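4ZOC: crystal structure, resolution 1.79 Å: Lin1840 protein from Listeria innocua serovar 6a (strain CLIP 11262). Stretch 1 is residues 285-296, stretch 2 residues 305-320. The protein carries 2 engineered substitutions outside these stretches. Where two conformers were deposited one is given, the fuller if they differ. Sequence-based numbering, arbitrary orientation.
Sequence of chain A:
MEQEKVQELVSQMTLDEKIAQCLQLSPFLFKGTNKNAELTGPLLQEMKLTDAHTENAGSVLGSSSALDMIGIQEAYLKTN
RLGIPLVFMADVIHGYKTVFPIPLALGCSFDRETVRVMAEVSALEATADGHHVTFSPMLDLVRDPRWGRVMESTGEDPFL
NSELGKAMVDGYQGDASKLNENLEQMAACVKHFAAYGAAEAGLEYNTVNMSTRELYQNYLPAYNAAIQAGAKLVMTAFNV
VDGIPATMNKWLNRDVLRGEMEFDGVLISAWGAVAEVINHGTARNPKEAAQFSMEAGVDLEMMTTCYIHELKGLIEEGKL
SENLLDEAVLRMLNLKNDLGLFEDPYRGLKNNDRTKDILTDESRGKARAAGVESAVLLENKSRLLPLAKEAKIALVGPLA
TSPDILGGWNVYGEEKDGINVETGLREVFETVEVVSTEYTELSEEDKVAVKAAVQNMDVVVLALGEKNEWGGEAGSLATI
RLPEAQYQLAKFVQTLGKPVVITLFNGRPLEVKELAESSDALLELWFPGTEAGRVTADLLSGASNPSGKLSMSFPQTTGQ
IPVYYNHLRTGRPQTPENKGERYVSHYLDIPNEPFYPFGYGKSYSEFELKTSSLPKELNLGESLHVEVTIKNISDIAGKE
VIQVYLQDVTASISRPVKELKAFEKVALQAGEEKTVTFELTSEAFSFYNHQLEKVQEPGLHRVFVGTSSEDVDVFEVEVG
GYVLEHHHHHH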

# COMPACT_ATOMS: atom_id res chain seq x y z
N ASN A 285 -8.46 28.64 -5.99
CA ASN A 285 -7.59 29.85 -5.93
C ASN A 285 -7.27 30.15 -4.47
O ASN A 285 -7.85 29.50 -3.55
CB ASN A 285 -8.28 31.03 -6.61
CG ASN A 285 -9.70 31.26 -6.11
OD1 ASN A 285 -9.99 31.14 -4.93
ND2 ASN A 285 -10.60 31.57 -7.02
N PRO A 286 -6.39 31.14 -4.21
CA PRO A 286 -6.11 31.52 -2.80
C PRO A 286 -7.30 31.92 -1.97
O PRO A 286 -7.28 31.78 -0.75
CB PRO A 286 -5.08 32.64 -2.94
CG PRO A 286 -4.41 32.32 -4.22
CD PRO A 286 -5.51 31.82 -5.13
N LYS A 287 -8.33 32.48 -2.59
CA LYS A 287 -9.50 32.91 -1.85
C LYS A 287 -10.27 31.70 -1.29
O LYS A 287 -10.65 31.67 -0.15
CB LYS A 287 -10.39 33.76 -2.80
CG LYS A 287 -11.65 34.31 -2.15
CD LYS A 287 -12.40 35.20 -3.13
CE LYS A 287 -13.53 35.90 -2.41
NZ LYS A 287 -14.20 36.75 -3.40
N GLU A 288 -10.42 30.67 -2.10
CA GLU A 288 -11.02 29.48 -1.60
C GLU A 288 -10.15 28.75 -0.54
O GLU A 288 -10.68 28.22 0.43
CB GLU A 288 -11.37 28.53 -2.79
CG GLU A 288 -12.55 29.06 -3.63
CD GLU A 288 -13.18 28.05 -4.56
OE1 GLU A 288 -12.66 26.90 -4.74
OE2 GLU A 288 -14.18 28.44 -5.21
N ALA A 289 -8.85 28.67 -0.80
CA ALA A 289 -7.90 28.07 0.14
C ALA A 289 -8.03 28.70 1.53
O ALA A 289 -8.17 28.01 2.55
CB ALA A 289 -6.48 28.21 -0.37
N ALA A 290 -8.08 30.04 1.55
CA ALA A 290 -8.32 30.79 2.79
C ALA A 290 -9.65 30.46 3.42
O ALA A 290 -9.78 30.20 4.61
CB ALA A 290 -8.22 32.31 2.47
N GLN A 291 -10.70 30.51 2.62
CA GLN A 291 -12.01 30.24 3.19
C GLN A 291 -12.09 28.85 3.81
O GLN A 291 -12.54 28.68 4.90
CB GLN A 291 -13.09 30.37 2.12
CG GLN A 291 -14.49 30.18 2.64
CD GLN A 291 -15.54 30.16 1.53
OE1 GLN A 291 -15.37 30.71 0.43
NE2 GLN A 291 -16.66 29.55 1.84
N PHE A 292 -11.69 27.83 3.04
CA PHE A 292 -11.89 26.44 3.50
C PHE A 292 -10.96 26.12 4.68
O PHE A 292 -11.34 25.47 5.60
CB PHE A 292 -11.68 25.46 2.33
CG PHE A 292 -12.54 25.73 1.11
CD1 PHE A 292 -13.78 26.36 1.24
CD2 PHE A 292 -12.15 25.30 -0.13
CE1 PHE A 292 -14.56 26.58 0.11
CE2 PHE A 292 -12.95 25.49 -1.26
CZ PHE A 292 -14.13 26.14 -1.11
N SER A 293 -9.75 26.70 4.68
CA SER A 293 -8.83 26.51 5.80
C SER A 293 -9.35 27.15 7.06
O SER A 293 -9.27 26.57 8.08
CB SER A 293 -7.40 26.96 5.45
OG SER A 293 -6.92 26.14 4.38
N MET A 294 -9.90 28.37 6.97
CA MET A 294 -10.45 28.96 8.19
C MET A 294 -11.73 28.24 8.67
O MET A 294 -11.94 28.06 9.87
CB MET A 294 -10.69 30.47 8.06
CG MET A 294 -11.03 31.08 9.41
SD MET A 294 -10.38 32.73 9.66
CE MET A 294 -8.78 32.33 10.32
N GLU A 295 -12.56 27.80 7.74
CA GLU A 295 -13.70 26.99 8.11
C GLU A 295 -13.27 25.75 8.88
O GLU A 295 -13.95 25.29 9.81
CB GLU A 295 -14.47 26.62 6.87
CG GLU A 295 -15.35 27.77 6.35
CD GLU A 295 -15.99 27.50 5.02
OE1 GLU A 295 -15.65 26.47 4.43
OE2 GLU A 295 -16.89 28.31 4.59
N ALA A 296 -12.13 25.17 8.47
CA ALA A 296 -11.62 23.95 9.12
C ALA A 296 -10.85 24.28 10.38
O ALA A 296 -10.36 23.38 11.08
CB ALA A 296 -10.73 23.17 8.13
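Stretch 2 305-320: TCYIHELKGLIEEGKL

What holds the two stretches together by charge? The one direct hydrogen bond between them is also a salt bridge: Lys-287 NZ donates to Glu-317 OE1 at 2.9 Å. The lysine reaches it fully extended, all four chi angles being t. Lys-319 NZ approaches the same oxygen, Glu-317 OE1, at a very short 2.3 Å, so one carboxylate oxygen serves two ammonium groups. That sharing explains how Lys-287 NZ and Lys-319 NZ, both positive, can lie 3.9 Å apart.

Where does water help? Two waters join the stretches. Water 1 accepts from Lys-287 N (3.1 Å to the water oxygen) and donates to Glu-310 OE2 (3.0 Å), linking the first turn of one helix to the acid of the other; this backbone N lies too near the helix start to have a partner in a preceding turn. At the far end, water 2 donates to Glu-295 OE2 (2.4 Å) and Lys-319 O (2.7 Å). Glu-295 OE2 is further held by Gln-291 NE2, which donates to it at 3.0 Å within stretch 1.

How do the backbones cross? Helix 286-295, capped where Glu-288 N donates to Asn-285 OD1 at 2.9 Å, meets helix 306-316 at a signed angle of -79°, nearly perpendicular, with the axes 8.6 Å apart at their closest. The second helix is kinked where the N atoms of Lys-312 and Gly-313 lack bonds to the turn before. It ends in a Schellman motif at Gly-318, whose positive phi favours glycine, and the chain continues to Leu-320. The backbones come near at Pro-286 CA and Cys-306 CA (5.1 Å) and at Lys-287 CA and Glu-310 CA (5.3 Å).

What fills the crossing? Ala-290 is the knob, its side chain sitting among Cys-306, Tyr-307, Leu-311 and Leu-314. Its CB lies 4.0 Å from Cys-306 CB and 3.9 Å from both Tyr-307 CD1 and Leu-314 CD1; so small a side chain lets the helices pack closely.

How does the packing spread from there? Met-294 CE lies over one face of the Tyr-307 ring, 4.3 Å from its centroid, a CH-pi contact, while Ala-290 O meets the ring edge, 3.4 Å from Tyr-307 CE1. Tyr-307 OH comes within 3.1 Å of Met-294 N, but the angle is too poor for a hydrogen bond. Leu-320 extends the apolar surface, its CD1 4.1 Å from Met-294 CB and its CD2 3.9 Å from Glu-295 CG. Together the stretches bury 802 Å².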

# COMPACT_ATOMS: atom_id res chain seq x y z
N THR A 305 0.37 33.20 1.91
CA THR A 305 -0.30 34.45 1.93
C THR A 305 -1.78 34.38 1.62
O THR A 305 -2.35 35.41 1.39
CB THR A 305 0.36 35.42 0.96
OG1 THR A 305 0.26 34.92 -0.37
CG2 THR A 305 1.85 35.62 1.26
N CYS A 306 -2.44 33.21 1.70
CA CYS A 306 -3.82 33.16 1.46
C CYS A 306 -4.62 33.98 2.47
O CYS A 306 -5.46 34.79 2.07
CB CYS A 306 -4.37 31.69 1.46
SG CYS A 306 -3.49 30.65 0.29
N TYR A 307 -4.40 33.75 3.77
CA TYR A 307 -5.09 34.52 4.78
C TYR A 307 -4.87 36.00 4.63
O TYR A 307 -5.85 36.80 4.54
CB TYR A 307 -4.75 34.10 6.21
CG TYR A 307 -5.39 32.76 6.69
CD1 TYR A 307 -6.37 32.07 5.94
CD2 TYR A 307 -4.99 32.20 7.90
CE1 TYR A 307 -6.94 30.92 6.42
CE2 TYR A 307 -5.58 31.05 8.39
CZ TYR A 307 -6.53 30.38 7.62
OH TYR A 307 -7.16 29.28 8.10
N ILE A 308 -3.59 36.36 4.60
CA ILE A 308 -3.22 37.78 4.60
C ILE A 308 -3.87 38.56 3.43
O ILE A 308 -4.39 39.66 3.62
CB ILE A 308 -1.70 37.90 4.78
CG1 ILE A 308 -1.34 39.28 5.34
CG2 ILE A 308 -0.92 37.63 3.52
CD1 ILE A 308 -1.40 39.35 6.85
N HIS A 309 -3.88 37.97 2.24
CA HIS A 309 -4.40 38.65 1.06
C HIS A 309 -5.91 38.47 0.83
O HIS A 309 -6.54 39.34 0.20
CB HIS A 309 -3.59 38.27 -0.18
CG HIS A 309 -2.17 38.77 -0.15
ND1 HIS A 309 -1.82 39.97 0.41
CD2 HIS A 309 -1.02 38.20 -0.58
CE1 HIS A 309 -0.50 40.12 0.35
NE2 HIS A 309 0.01 39.06 -0.26
N GLU A 310 -6.52 37.43 1.38
CA GLU A 310 -7.96 37.11 1.06
C GLU A 310 -9.03 37.19 2.17
O GLU A 310 -10.26 37.31 1.87
CB GLU A 310 -8.08 35.68 0.45
CG GLU A 310 -7.15 35.45 -0.70
CD GLU A 310 -7.55 36.13 -1.98
OE1 GLU A 310 -8.67 36.71 -2.08
OE2 GLU A 310 -6.74 36.06 -2.94
N LEU A 311 -8.62 37.13 3.44
CA LEU A 311 -9.61 37.08 4.55
C LEU A 311 -10.42 38.34 4.58
O LEU A 311 -11.62 38.28 4.85
CB LEU A 311 -8.95 36.86 5.90
CG LEU A 311 -8.47 35.43 6.22
CD1 LEU A 311 -8.00 35.36 7.64
CD2 LEU A 311 -9.58 34.42 6.05
N LYS A 312 -9.81 39.49 4.28
CA LYS A 312 -10.60 40.71 4.39
C LYS A 312 -11.75 40.69 3.38
O LYS A 312 -12.88 40.85 3.78
CB LYS A 312 -9.74 41.97 4.31
CG LYS A 312 -10.59 43.24 4.59
CD LYS A 312 -10.54 44.10 3.37
CE LYS A 312 -9.17 44.74 3.25
NZ LYS A 312 -9.37 45.99 2.49
N GLY A 313 -11.49 40.42 2.11
CA GLY A 313 -12.58 40.28 1.11
C GLY A 313 -13.67 39.23 1.48
O GLY A 313 -14.87 39.48 1.29
N LEU A 314 -13.27 38.04 1.95
CA LEU A 314 -14.20 37.01 2.35
C LEU A 314 -15.13 37.47 3.45
O LEU A 314 -16.33 37.17 3.44
CB LEU A 314 -13.46 35.75 2.86
CG LEU A 314 -12.79 34.95 1.74
CD1 LEU A 314 -11.69 34.02 2.30
CD2 LEU A 314 -13.75 34.10 0.90
N ILE A 315 -14.58 38.17 4.43
CA ILE A 315 -15.40 38.62 5.59
C ILE A 315 -16.30 39.77 5.18
O ILE A 315 -17.50 39.75 5.50
CB ILE A 315 -14.49 38.98 6.76
CG1 ILE A 315 -13.94 37.70 7.35
CG2 ILE A 315 -15.20 39.73 7.88
CD1 ILE A 315 -12.78 37.97 8.26
N GLU A 316 -15.75 40.75 4.45
CA GLU A 316 -16.55 41.90 3.93
C GLU A 316 -17.67 41.40 3.04
O GLU A 316 -18.78 41.93 3.10
CB GLU A 316 -15.67 42.87 3.14
CG GLU A 316 -14.75 43.63 4.07
CD GLU A 316 -13.93 44.67 3.38
OE1 GLU A 316 -13.70 44.55 2.15
OE2 GLU A 316 -13.46 45.59 4.11
N GLU A 317 -17.41 40.40 2.20
CA GLU A 317 -18.44 39.89 1.30
C GLU A 317 -19.46 38.95 1.99
O GLU A 317 -20.38 38.51 1.33
CB GLU A 317 -17.84 39.21 0.04
CG GLU A 317 -16.95 40.08 -0.79
CD GLU A 317 -16.01 39.28 -1.66
OE1 GLU A 317 -16.21 38.05 -1.79
OE2 GLU A 317 -15.08 39.90 -2.23
N GLY A 318 -19.28 38.62 3.29
CA GLY A 318 -20.16 37.72 3.98
C GLY A 318 -19.97 36.26 3.63
O GLY A 318 -20.81 35.44 3.98
N LYS A 319 -18.85 35.90 2.99
CA LYS A 319 -18.60 34.47 2.70
C LYS A 319 -18.02 33.70 3.89
O LYS A 319 -18.08 32.47 3.94
CB LYS A 319 -17.69 34.35 1.49
CG LYS A 319 -18.26 35.00 0.22
CD LYS A 319 -17.32 34.83 -0.95
CE LYS A 319 -17.96 35.23 -2.28
NZ LYS A 319 -18.00 36.72 -2.47
N LEU A 320 -17.48 34.42 4.88
CA LEU A 320 -16.85 33.85 6.08
C LEU A 320 -17.21 34.74 7.22
O LEU A 320 -17.07 35.94 7.11
CB LEU A 320 -15.34 33.94 5.89
CG LEU A 320 -14.27 32.85 6.09
CD1 LEU A 320 -13.02 33.49 6.66
CD2 LEU A 320 -14.71 31.63 6.85
O HOH W 1 -7.80 34.23 -5.06
O HOH W 2 -17.79 30.33 5.64